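Local coordinates for triacylglycerol lipase (Clostridium botulinum, PDB 5AH1), which hydrolyses synthetic polyesters and probably triacylglycerols, as a zinc-binding esterase of the alpha/beta-hydrolase superfamily, at residues S126-R131 and G184-R189; P79-H84 and Y118-G123; L191-S196 and W319-P324. All coordinates share one frame; numbering follows the deposited sequence.

Interaction 1: S126-R131 and G184-R189. With ZN (zinc ion), chain B.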
loop_
_atom_site.group_PDB
_atom_site.type_symbol
_atom_site.label_atom_id
_atom_site.label_comp_id
_atom_site.label_asym_id
_atom_site.label_seq_id
_atom_site.Cartn_x
_atom_site.Cartn_y
_atom_site.Cartn_z
ATOM N N SER A 126 8.828 -3.701 5.716
ATOM C CA SER A 126 8.926 -5.152 5.696
ATOM C C SER A 126 8.328 -5.759 4.426
ATOM O O SER A 126 7.660 -5.080 3.641
ATOM C CB SER A 126 8.293 -5.736 6.951
ATOM O OG SER A 126 9.011 -5.279 8.091
ATOM N N SER A 127 8.556 -7.055 4.225
ATOM C CA SER A 127 8.021 -7.737 3.059
ATOM C C SER A 127 6.495 -7.832 3.122
ATOM O O SER A 127 5.881 -7.688 4.168
ATOM C CB SER A 127 8.577 -9.142 2.974
ATOM O OG SER A 127 8.113 -9.904 4.073
ATOM N N ASN A 128 5.884 -8.103 1.977
ATOM C CA ASN A 128 4.440 -8.315 1.936
ATOM C C ASN A 128 4.019 -9.539 2.752
ATOM O O ASN A 128 2.967 -9.520 3.389
ATOM C CB ASN A 128 3.969 -8.420 0.485
ATOM C CG ASN A 128 3.797 -7.062 -0.147
ATOM O OD1 ASN A 128 3.043 -6.233 0.378
ATOM N ND2 ASN A 128 4.444 -6.827 -1.279
ATOM N N TRP A 129 4.812 -10.601 2.739
ATOM C CA TRP A 129 4.514 -11.739 3.605
ATOM C C TRP A 129 4.480 -11.293 5.069
ATOM O O TRP A 129 3.520 -11.561 5.812
ATOM C CB TRP A 129 5.569 -12.821 3.431
ATOM C CG TRP A 129 5.408 -13.998 4.366
ATOM C CD1 TRP A 129 5.793 -14.064 5.690
ATOM C CD2 TRP A 129 4.837 -15.284 4.057
ATOM N NE1 TRP A 129 5.494 -15.298 6.203
ATOM C CE2 TRP A 129 4.916 -16.065 5.226
ATOM C CE3 TRP A 129 4.256 -15.849 2.904
ATOM C CZ2 TRP A 129 4.485 -17.391 5.265
ATOM C CZ3 TRP A 129 3.824 -17.151 2.955
ATOM C CH2 TRP A 129 3.926 -17.905 4.125
ATOM N N ASP A 130 5.534 -10.598 5.500
ATOM C CA ASP A 130 5.616 -10.206 6.901
ATOM C C ASP A 130 4.448 -9.273 7.242
ATOM O O ASP A 130 3.813 -9.410 8.285
ATOM C CB ASP A 130 6.945 -9.514 7.219
ATOM C CG ASP A 130 8.173 -10.459 7.178
ATOM O OD1 ASP A 130 8.056 -11.657 6.807
ATOM O OD2 ASP A 130 9.273 -9.975 7.545
ATOM N N ARG A 131 4.185 -8.318 6.361
ATOM C CA ARG A 131 3.073 -7.393 6.552
ATOM C C ARG A 131 1.714 -8.082 6.597
ATOM O O ARG A 131 0.846 -7.672 7.347
ATOM C CB ARG A 131 3.130 -6.310 5.482
ATOM C CG ARG A 131 4.321 -5.334 5.694
ATOM C CD ARG A 131 4.593 -4.493 4.465
ATOM N NE ARG A 131 3.393 -3.910 3.859
ATOM C CZ ARG A 131 3.081 -2.616 3.846
ATOM N NH1 ARG A 131 3.758 -1.710 4.554
ATOM N NH2 ARG A 131 2.016 -2.236 3.160
ATOM N N GLY A 184 0.233 -1.336 0.393
ATOM C CA GLY A 184 -0.913 -1.892 1.098
ATOM C C GLY A 184 -1.794 -2.769 0.208
ATOM O O GLY A 184 -2.320 -3.763 0.676
ATOM N N GLY A 185 -1.869 -2.444 -1.075
ATOM C CA GLY A 185 -2.627 -3.253 -2.014
ATOM C C GLY A 185 -2.021 -4.636 -2.250
ATOM O O GLY A 185 -2.736 -5.632 -2.336
ATOM N N GLN A 186 -0.694 -4.723 -2.343
ATOM C CA GLN A 186 -0.032 -6.020 -2.406
ATOM C C GLN A 186 -0.248 -6.791 -1.118
ATOM O O GLN A 186 -0.501 -8.003 -1.134
ATOM C CB GLN A 186 1.470 -5.861 -2.626
ATOM C CG GLN A 186 1.906 -5.368 -3.981
ATOM C CD GLN A 186 3.405 -5.194 -3.998
ATOM O OE1 GLN A 186 3.961 -4.468 -3.150
ATOM N NE2 GLN A 186 4.086 -5.889 -4.914
ATOM N N THR A 187 -0.139 -6.100 0.016
ATOM C CA THR A 187 -0.278 -6.753 1.315
ATOM C C THR A 187 -1.674 -7.353 1.491
ATOM O O THR A 187 -1.807 -8.467 1.988
ATOM C CB THR A 187 0.012 -5.769 2.441
ATOM O OG1 THR A 187 1.355 -5.275 2.307
ATOM C CG2 THR A 187 -0.155 -6.426 3.812
ATOM N N ILE A 188 -2.723 -6.632 1.099
ATOM C CA ILE A 188 -4.086 -7.159 1.277
ATOM C C ILE A 188 -4.401 -8.283 0.296
ATOM O O ILE A 188 -5.128 -9.220 0.636
ATOM C CB ILE A 188 -5.192 -6.044 1.252
ATOM C CG1 ILE A 188 -5.242 -5.310 -0.087
ATOM C CG2 ILE A 188 -4.935 -5.075 2.400
ATOM C CD1 ILE A 188 -6.403 -4.335 -0.204
ATOM N N ARG A 189 -3.811 -8.241 -0.902
ATOM C CA ARG A 189 -3.932 -9.372 -1.822
ATOM C C ARG A 189 -3.335 -10.612 -1.186
ATOM O O ARG A 189 -3.866 -11.705 -1.280
ATOM C CB ARG A 189 -3.246 -9.084 -3.149
ATOM C CG ARG A 189 -3.965 -8.101 -4.085
ATOM C CD ARG A 189 -3.083 -7.687 -5.258
ATOM N NE ARG A 189 -2.496 -8.865 -5.901
ATOM C CZ ARG A 189 -1.257 -8.935 -6.380
ATOM N NH1 ARG A 189 -0.514 -7.841 -6.454
ATOM N NH2 ARG A 189 -0.804 -10.090 -6.826
HETATM ZN ZN ZN B . 9.799 -12.497 6.704
#
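In this alpha/beta-hydrolase the helix that begins within the Gly-Xaa-Ser-Xaa-Gly sequence, probably the nucleophile elbow, packs its first turns (Gly184-Arg189) against the start of helix 128-140, where Asn128 and Arg131 converge on Thr187. Thr187 OG1 is the shared polar atom: it donates to Asn128 OD1 at 2.7 Å, in the plane of that carbonyl, and accepts from Arg131. The guanidinium comes edge-on and grips the one oxygen with two nitrogens, NE at 2.9 Å from Thr187 OG1 and NH2 at 3.2 Å from the same atom, both N-H groups nearly in plane with it. A bend in the arginine chain at chi3 (46°) places NE for this side-on hold. NH1 also donates to Gly123 O and NH2 to His84 O, both carbonyls of neighbouring loops, which would fix the rotation of the buried guanidinium. Asn128 uses its other amide atom on Gln186: ND2 lies 3.0 Å from Gln186 OE1, along a nearly straight N-H, but the donor sits above the acceptor's carbonyl plane, and the two amide planes are 83° apart. The methyl of Thr187 turns to the aliphatic root of the arginine, CG2 to Arg131 CB 3.7 Å. One residue before Arg131, Asp130 reaches the zinc ion with His150, His156 and Asp302. Ser127 is the N-cap of this helix, its OG accepting from Asp130 N at 3.0 Å, and Asp130 OD1 meets the zinc at 1.9 Å.

Interaction 2: P79-H84 and Y118-G123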
loop_
_atom_site.group_PDB
_atom_site.type_symbol
_atom_site.label_atom_id
_atom_site.label_comp_id
_atom_site.label_asym_id
_atom_site.label_seq_id
_atom_site.Cartn_x
_atom_site.Cartn_y
_atom_site.Cartn_z
ATOM N N PRO A 79 -17.536 -4.016 7.552
ATOM C CA PRO A 79 -16.704 -2.824 7.744
ATOM C C PRO A 79 -15.528 -2.768 6.787
ATOM O O PRO A 79 -15.173 -3.762 6.149
ATOM C CB PRO A 79 -16.186 -2.984 9.171
ATOM C CG PRO A 79 -16.113 -4.442 9.346
ATOM C CD PRO A 79 -17.324 -4.990 8.634
ATOM N N ILE A 80 -14.928 -1.584 6.720
ATOM C CA ILE A 80 -13.708 -1.339 5.955
ATOM C C ILE A 80 -12.511 -1.411 6.898
ATOM O O ILE A 80 -12.570 -0.925 8.026
ATOM C CB ILE A 80 -13.779 0.069 5.283
ATOM C CG1 ILE A 80 -14.812 0.053 4.150
ATOM C CG2 ILE A 80 -12.421 0.530 4.785
ATOM C CD1 ILE A 80 -15.266 1.428 3.702
ATOM N N VAL A 81 -11.430 -2.032 6.434
ATOM C CA VAL A 81 -10.142 -1.974 7.100
ATOM C C VAL A 81 -9.149 -1.358 6.112
ATOM O O VAL A 81 -8.926 -1.879 5.018
ATOM C CB VAL A 81 -9.669 -3.376 7.585
ATOM C CG1 VAL A 81 -8.259 -3.318 8.155
ATOM C CG2 VAL A 81 -10.637 -3.933 8.624
ATOM N N LEU A 82 -8.532 -0.261 6.543
ATOM C CA LEU A 82 -7.576 0.512 5.750
ATOM C C LEU A 82 -6.151 0.039 6.026
ATOM O O LEU A 82 -5.778 -0.145 7.184
ATOM C CB LEU A 82 -7.691 1.989 6.141
ATOM C CG LEU A 82 -9.057 2.649 5.946
ATOM C CD1 LEU A 82 -9.070 4.022 6.584
ATOM C CD2 LEU A 82 -9.410 2.771 4.483
ATOM N N VAL A 83 -5.364 -0.131 4.964
ATOM C CA VAL A 83 -4.010 -0.663 5.066
ATOM C C VAL A 83 -3.023 0.191 4.251
ATOM O O VAL A 83 -3.079 0.252 3.028
ATOM C CB VAL A 83 -3.955 -2.124 4.601
ATOM C CG1 VAL A 83 -2.540 -2.692 4.829
ATOM C CG2 VAL A 83 -5.012 -2.979 5.311
ATOM N N HIS A 84 -2.147 0.877 4.983
ATOM C CA HIS A 84 -1.155 1.771 4.408
ATOM C C HIS A 84 -0.074 1.035 3.617
ATOM O O HIS A 84 0.069 -0.193 3.696
ATOM C CB HIS A 84 -0.481 2.551 5.545
ATOM C CG HIS A 84 0.292 1.686 6.487
ATOM N ND1 HIS A 84 1.563 1.241 6.205
ATOM C CD2 HIS A 84 -0.025 1.156 7.695
ATOM C CE1 HIS A 84 2.000 0.489 7.201
ATOM N NE2 HIS A 84 1.053 0.417 8.117
ATOM N N TYR A 118 -12.046 0.723 10.251
ATOM C CA TYR A 118 -10.863 0.564 11.092
ATOM C C TYR A 118 -9.610 0.787 10.279
ATOM O O TYR A 118 -9.618 0.712 9.042
ATOM C CB TYR A 118 -10.827 -0.848 11.682
ATOM C CG TYR A 118 -12.085 -1.199 12.409
ATOM C CD1 TYR A 118 -12.247 -0.811 13.723
ATOM C CD2 TYR A 118 -13.129 -1.860 11.786
ATOM C CE1 TYR A 118 -13.395 -1.081 14.410
ATOM C CE2 TYR A 118 -14.307 -2.145 12.480
ATOM C CZ TYR A 118 -14.434 -1.744 13.791
ATOM O OH TYR A 118 -15.592 -1.999 14.513
ATOM N N THR A 119 -8.522 1.029 10.993
ATOM C CA THR A 119 -7.218 1.232 10.384
ATOM C C THR A 119 -6.259 0.189 10.939
ATOM O O THR A 119 -6.152 0.025 12.152
ATOM C CB THR A 119 -6.676 2.636 10.701
ATOM O OG1 THR A 119 -7.571 3.620 10.169
ATOM C CG2 THR A 119 -5.306 2.857 10.081
ATOM N N ALA A 120 -5.596 -0.538 10.049
ATOM C CA ALA A 120 -4.563 -1.485 10.457
ATOM C C ALA A 120 -3.191 -0.905 10.182
ATOM O O ALA A 120 -2.996 -0.198 9.193
ATOM C CB ALA A 120 -4.732 -2.801 9.744
ATOM N N THR A 121 -2.229 -1.254 11.029
ATOM C CA THR A 121 -0.872 -0.749 10.889
ATOM C C THR A 121 0.098 -1.924 10.881
ATOM O O THR A 121 0.022 -2.799 11.750
ATOM C CB THR A 121 -0.576 0.277 11.981
ATOM O OG1 THR A 121 -1.497 1.367 11.786
ATOM C CG2 THR A 121 0.856 0.774 11.901
ATOM N N VAL A 122 0.967 -1.956 9.874
ATOM C CA VAL A 122 1.915 -3.037 9.663
ATOM C C VAL A 122 3.318 -2.465 9.410
ATOM O O VAL A 122 3.495 -1.248 9.406
ATOM C CB VAL A 122 1.448 -3.955 8.505
ATOM C CG1 VAL A 122 0.072 -4.562 8.825
ATOM C CG2 VAL A 122 1.408 -3.203 7.171
ATOM N N GLY A 123 4.322 -3.327 9.218
ATOM C CA GLY A 123 5.681 -2.851 9.089
ATOM C C GLY A 123 5.831 -1.932 7.884
ATOM O O GLY A 123 5.421 -2.301 6.768
HETATM O O HOH W 1 -3.333 1.883 7.454
#
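Tyr118 and Ala120 each give a backbone N-H to strand 80-83, and that strand returns one, in a parallel pairing. Tyr118 N reaches Ile80 O at 2.8 Å, Leu82 N reaches Tyr118 O at 2.9 Å, and Ala120 N reaches Leu82 O at 2.9 Å. On one face of the sheet Val81 CG1 meets Ala120 CB at 3.9 Å, while the edge of the Tyr118 ring, at CE2, rests against Pro79 CB. On the other face the branch CD1 of Leu82 comes close to Thr119 OG1, a hydroxyl engaged by Gln107. Next to the ladder a water bridges the segments: it donates to Ala120 O at 2.7 Å and takes a weak bond from His84 N. The side chain of His84 then continues the pairing. Its CG stands between the backbone N and the carbonyl carbon (chi1 64°), on the side of the other segment, and Val122 N donates to His84 NE2 at 3.0 Å, almost straight, although the donor lies 23° out of the ring plane. Val122 CG2 packs by CE1. Further out, strand 176-181 flanks strand 80-83, and helix 106-112 makes the connection of this beta-alpha-beta unit to the outermost strand 117-120. Because NE2 accepts from a backbone N-H, the His84 ring is tied to the main chain of the other segment, which would help fix its orientation.

Interaction 3: L191-S196 and W319-P324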
loop_
_atom_site.group_PDB
_atom_site.type_symbol
_atom_site.label_atom_id
_atom_site.label_comp_id
_atom_site.label_asym_id
_atom_site.label_seq_id
_atom_site.Cartn_x
_atom_site.Cartn_y
_atom_site.Cartn_z
ATOM N N LEU A 191 -2.703 -11.269 2.098
ATOM C CA LEU A 191 -3.504 -11.770 3.206
ATOM C C LEU A 191 -4.691 -12.576 2.689
ATOM O O LEU A 191 -4.997 -13.646 3.218
ATOM C CB LEU A 191 -4.010 -10.616 4.074
ATOM C CG LEU A 191 -4.919 -11.059 5.224
ATOM C CD1 LEU A 191 -4.137 -11.749 6.301
ATOM C CD2 LEU A 191 -5.695 -9.889 5.831
ATOM N N THR A 192 -5.356 -12.082 1.656
ATOM C CA THR A 192 -6.541 -12.759 1.134
ATOM C C THR A 192 -6.167 -14.138 0.562
ATOM O O THR A 192 -6.858 -15.133 0.780
ATOM C CB THR A 192 -7.253 -11.876 0.092
ATOM O OG1 THR A 192 -7.642 -10.643 0.713
ATOM C CG2 THR A 192 -8.470 -12.578 -0.458
ATOM N N GLN A 193 -4.998 -14.221 -0.072
ATOM C CA GLN A 193 -4.484 -15.469 -0.616
ATOM C C GLN A 193 -4.229 -16.477 0.504
ATOM O O GLN A 193 -4.649 -17.633 0.446
ATOM C CB GLN A 193 -3.196 -15.212 -1.389
ATOM C CG GLN A 193 -2.501 -16.475 -1.860
ATOM C CD GLN A 193 -3.250 -17.199 -2.939
ATOM O OE1 GLN A 193 -3.958 -16.594 -3.754
ATOM N NE2 GLN A 193 -3.117 -18.513 -2.940
ATOM N N LEU A 194 -3.517 -16.033 1.535
ATOM C CA LEU A 194 -3.197 -16.900 2.656
ATOM C C LEU A 194 -4.451 -17.341 3.413
ATOM O O LEU A 194 -4.602 -18.516 3.737
ATOM C CB LEU A 194 -2.212 -16.198 3.601
ATOM C CG LEU A 194 -0.776 -16.090 3.066
ATOM C CD1 LEU A 194 0.068 -15.205 3.948
ATOM C CD2 LEU A 194 -0.111 -17.465 2.925
ATOM N N LEU A 195 -5.354 -16.416 3.709
ATOM C CA LEU A 195 -6.584 -16.793 4.387
ATOM C C LEU A 195 -7.312 -17.887 3.613
ATOM O O LEU A 195 -7.729 -18.889 4.178
ATOM C CB LEU A 195 -7.506 -15.586 4.583
ATOM C CG LEU A 195 -7.079 -14.600 5.675
ATOM C CD1 LEU A 195 -7.924 -13.342 5.565
ATOM C CD2 LEU A 195 -7.193 -15.218 7.060
ATOM N N SER A 196 -7.409 -17.709 2.301
ATOM C CA SER A 196 -8.200 -18.608 1.476
ATOM C C SER A 196 -7.522 -19.955 1.278
ATOM O O SER A 196 -8.162 -20.995 1.390
ATOM C CB SER A 196 -8.446 -17.966 0.109
ATOM O OG SER A 196 -9.149 -16.734 0.203
ATOM N N TRP A 319 1.960 -16.512 -7.063
ATOM C CA TRP A 319 1.187 -17.294 -6.093
ATOM C C TRP A 319 0.045 -16.522 -5.429
ATOM O O TRP A 319 -0.857 -17.145 -4.878
ATOM C CB TRP A 319 2.097 -17.932 -5.040
ATOM C CG TRP A 319 2.723 -16.977 -4.067
ATOM C CD1 TRP A 319 3.827 -16.203 -4.262
ATOM C CD2 TRP A 319 2.259 -16.686 -2.735
ATOM N NE1 TRP A 319 4.079 -15.448 -3.135
ATOM C CE2 TRP A 319 3.130 -15.732 -2.182
ATOM C CE3 TRP A 319 1.186 -17.146 -1.968
ATOM C CZ2 TRP A 319 2.953 -15.224 -0.897
ATOM C CZ3 TRP A 319 1.037 -16.661 -0.685
ATOM C CH2 TRP A 319 1.898 -15.706 -0.165
ATOM N N VAL A 320 0.075 -15.194 -5.485
ATOM C CA VAL A 320 -0.991 -14.406 -4.879
ATOM C C VAL A 320 -2.028 -14.093 -5.958
ATOM O O VAL A 320 -1.857 -13.169 -6.750
ATOM C CB VAL A 320 -0.437 -13.127 -4.199
ATOM C CG1 VAL A 320 -1.555 -12.260 -3.672
ATOM C CG2 VAL A 320 0.502 -13.499 -3.067
ATOM N N LYS A 321 -3.105 -14.878 -5.975
ATOM C CA LYS A 321 -4.105 -14.804 -7.038
ATOM C C LYS A 321 -5.394 -14.193 -6.549
ATOM O O LYS A 321 -5.697 -14.175 -5.349
ATOM C CB LYS A 321 -4.377 -16.185 -7.626
ATOM C CG LYS A 321 -5.149 -17.126 -6.757
ATOM C CD LYS A 321 -5.375 -18.477 -7.420
ATOM C CE LYS A 321 -6.608 -18.503 -8.274
ATOM N NZ LYS A 321 -6.889 -19.909 -8.708
ATOM N N ALA A 322 -6.157 -13.676 -7.505
ATOM C CA ALA A 322 -7.504 -13.204 -7.223
ATOM C C ALA A 322 -8.384 -14.408 -6.928
ATOM O O ALA A 322 -8.529 -15.310 -7.763
ATOM C CB ALA A 322 -8.071 -12.428 -8.415
ATOM N N GLN A 323 -8.955 -14.435 -5.729
ATOM C CA GLN A 323 -9.807 -15.534 -5.298
ATOM C C GLN A 323 -11.199 -15.412 -5.915
ATOM O O GLN A 323 -11.702 -14.309 -6.114
ATOM C CB GLN A 323 -9.873 -15.522 -3.771
ATOM C CG GLN A 323 -8.514 -15.804 -3.121
ATOM C CD GLN A 323 -8.030 -17.214 -3.411
ATOM O OE1 GLN A 323 -8.803 -18.171 -3.366
ATOM N NE2 GLN A 323 -6.752 -17.356 -3.719
ATOM N N PRO A 324 -11.833 -16.555 -6.216
ATOM C CA PRO A 324 -13.056 -16.522 -7.040
ATOM C C PRO A 324 -14.278 -15.944 -6.338
ATOM O O PRO A 324 -15.238 -15.563 -7.001
ATOM C CB PRO A 324 -13.268 -17.995 -7.393
ATOM C CG PRO A 324 -12.535 -18.758 -6.350
ATOM C CD PRO A 324 -11.335 -17.932 -6.038
#
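Gln193 OE1 gathers two donors from the 319-324 loop: the backbone N of Lys321 at 2.9 Å, and the amide NE2 of Gln323, also 2.9 Å away but badly bent and therefore weak. Lys321 N approaches from above the plane of the Gln193 amide, 48° out of it. The glutamine reaches the loop because CG is anti to its backbone N (chi1 173°) and the chain then bends at chi2. Its NE2 has a weak bond to Glu197, whose carboxylate also takes NE2 of Gln323, so both amides share an acidic partner that would help orient them. The two amide planes stand 64° apart, the side chains crossing at about a right angle. Gln323 CG and CD lean on Ser196, with CG 3.5 Å from Ser196 OG; that hydroxyl donates to Thr192 O, one turn back in the helix. At the apolar end, Gln193 CG lies 3.7 Å from Trp319 CZ3, and Leu194 CD2 touches CZ3 at the edge of the indole, 3.9 Å off. Val320 CG2 sits over the centre of one indole face, 3.5 Å above it, and Val320 CG1 faces Gln193 CB. Arg189, a turn earlier in the helix, adds a bond to Val320 O. Helix 183-197 thus holds the loop leading from helix 310-317 into strand 327-331, a helix-to-strand connection of the alpha/beta-hydrolase fold.

Overall arrangement
Helix 183-197 ties interactions 1 and 3 together, its first half in the one and its second half in the other, with centres 12 Å apart. Trp129 bridges them, CE3 lying 3.9 Å from Trp319 CH2 and CZ3 meeting Leu194. Interaction 2 joins interaction 1, also about 12 Å between centres, through Arg131, which spans from the 183-197 helix to the loops ending the two strands. Ile188 CG2 also packs on Val83, whose side chain touches the probable nucleophile elbow to which Gly184 of interaction 1 belongs. Interactions 2 and 3 do not touch, their nearest atoms about 7 Å apart. The zinc ion is bound at interaction 1, about 11 Å from Gly123 CA and 10 Å from the Leu194 side chain.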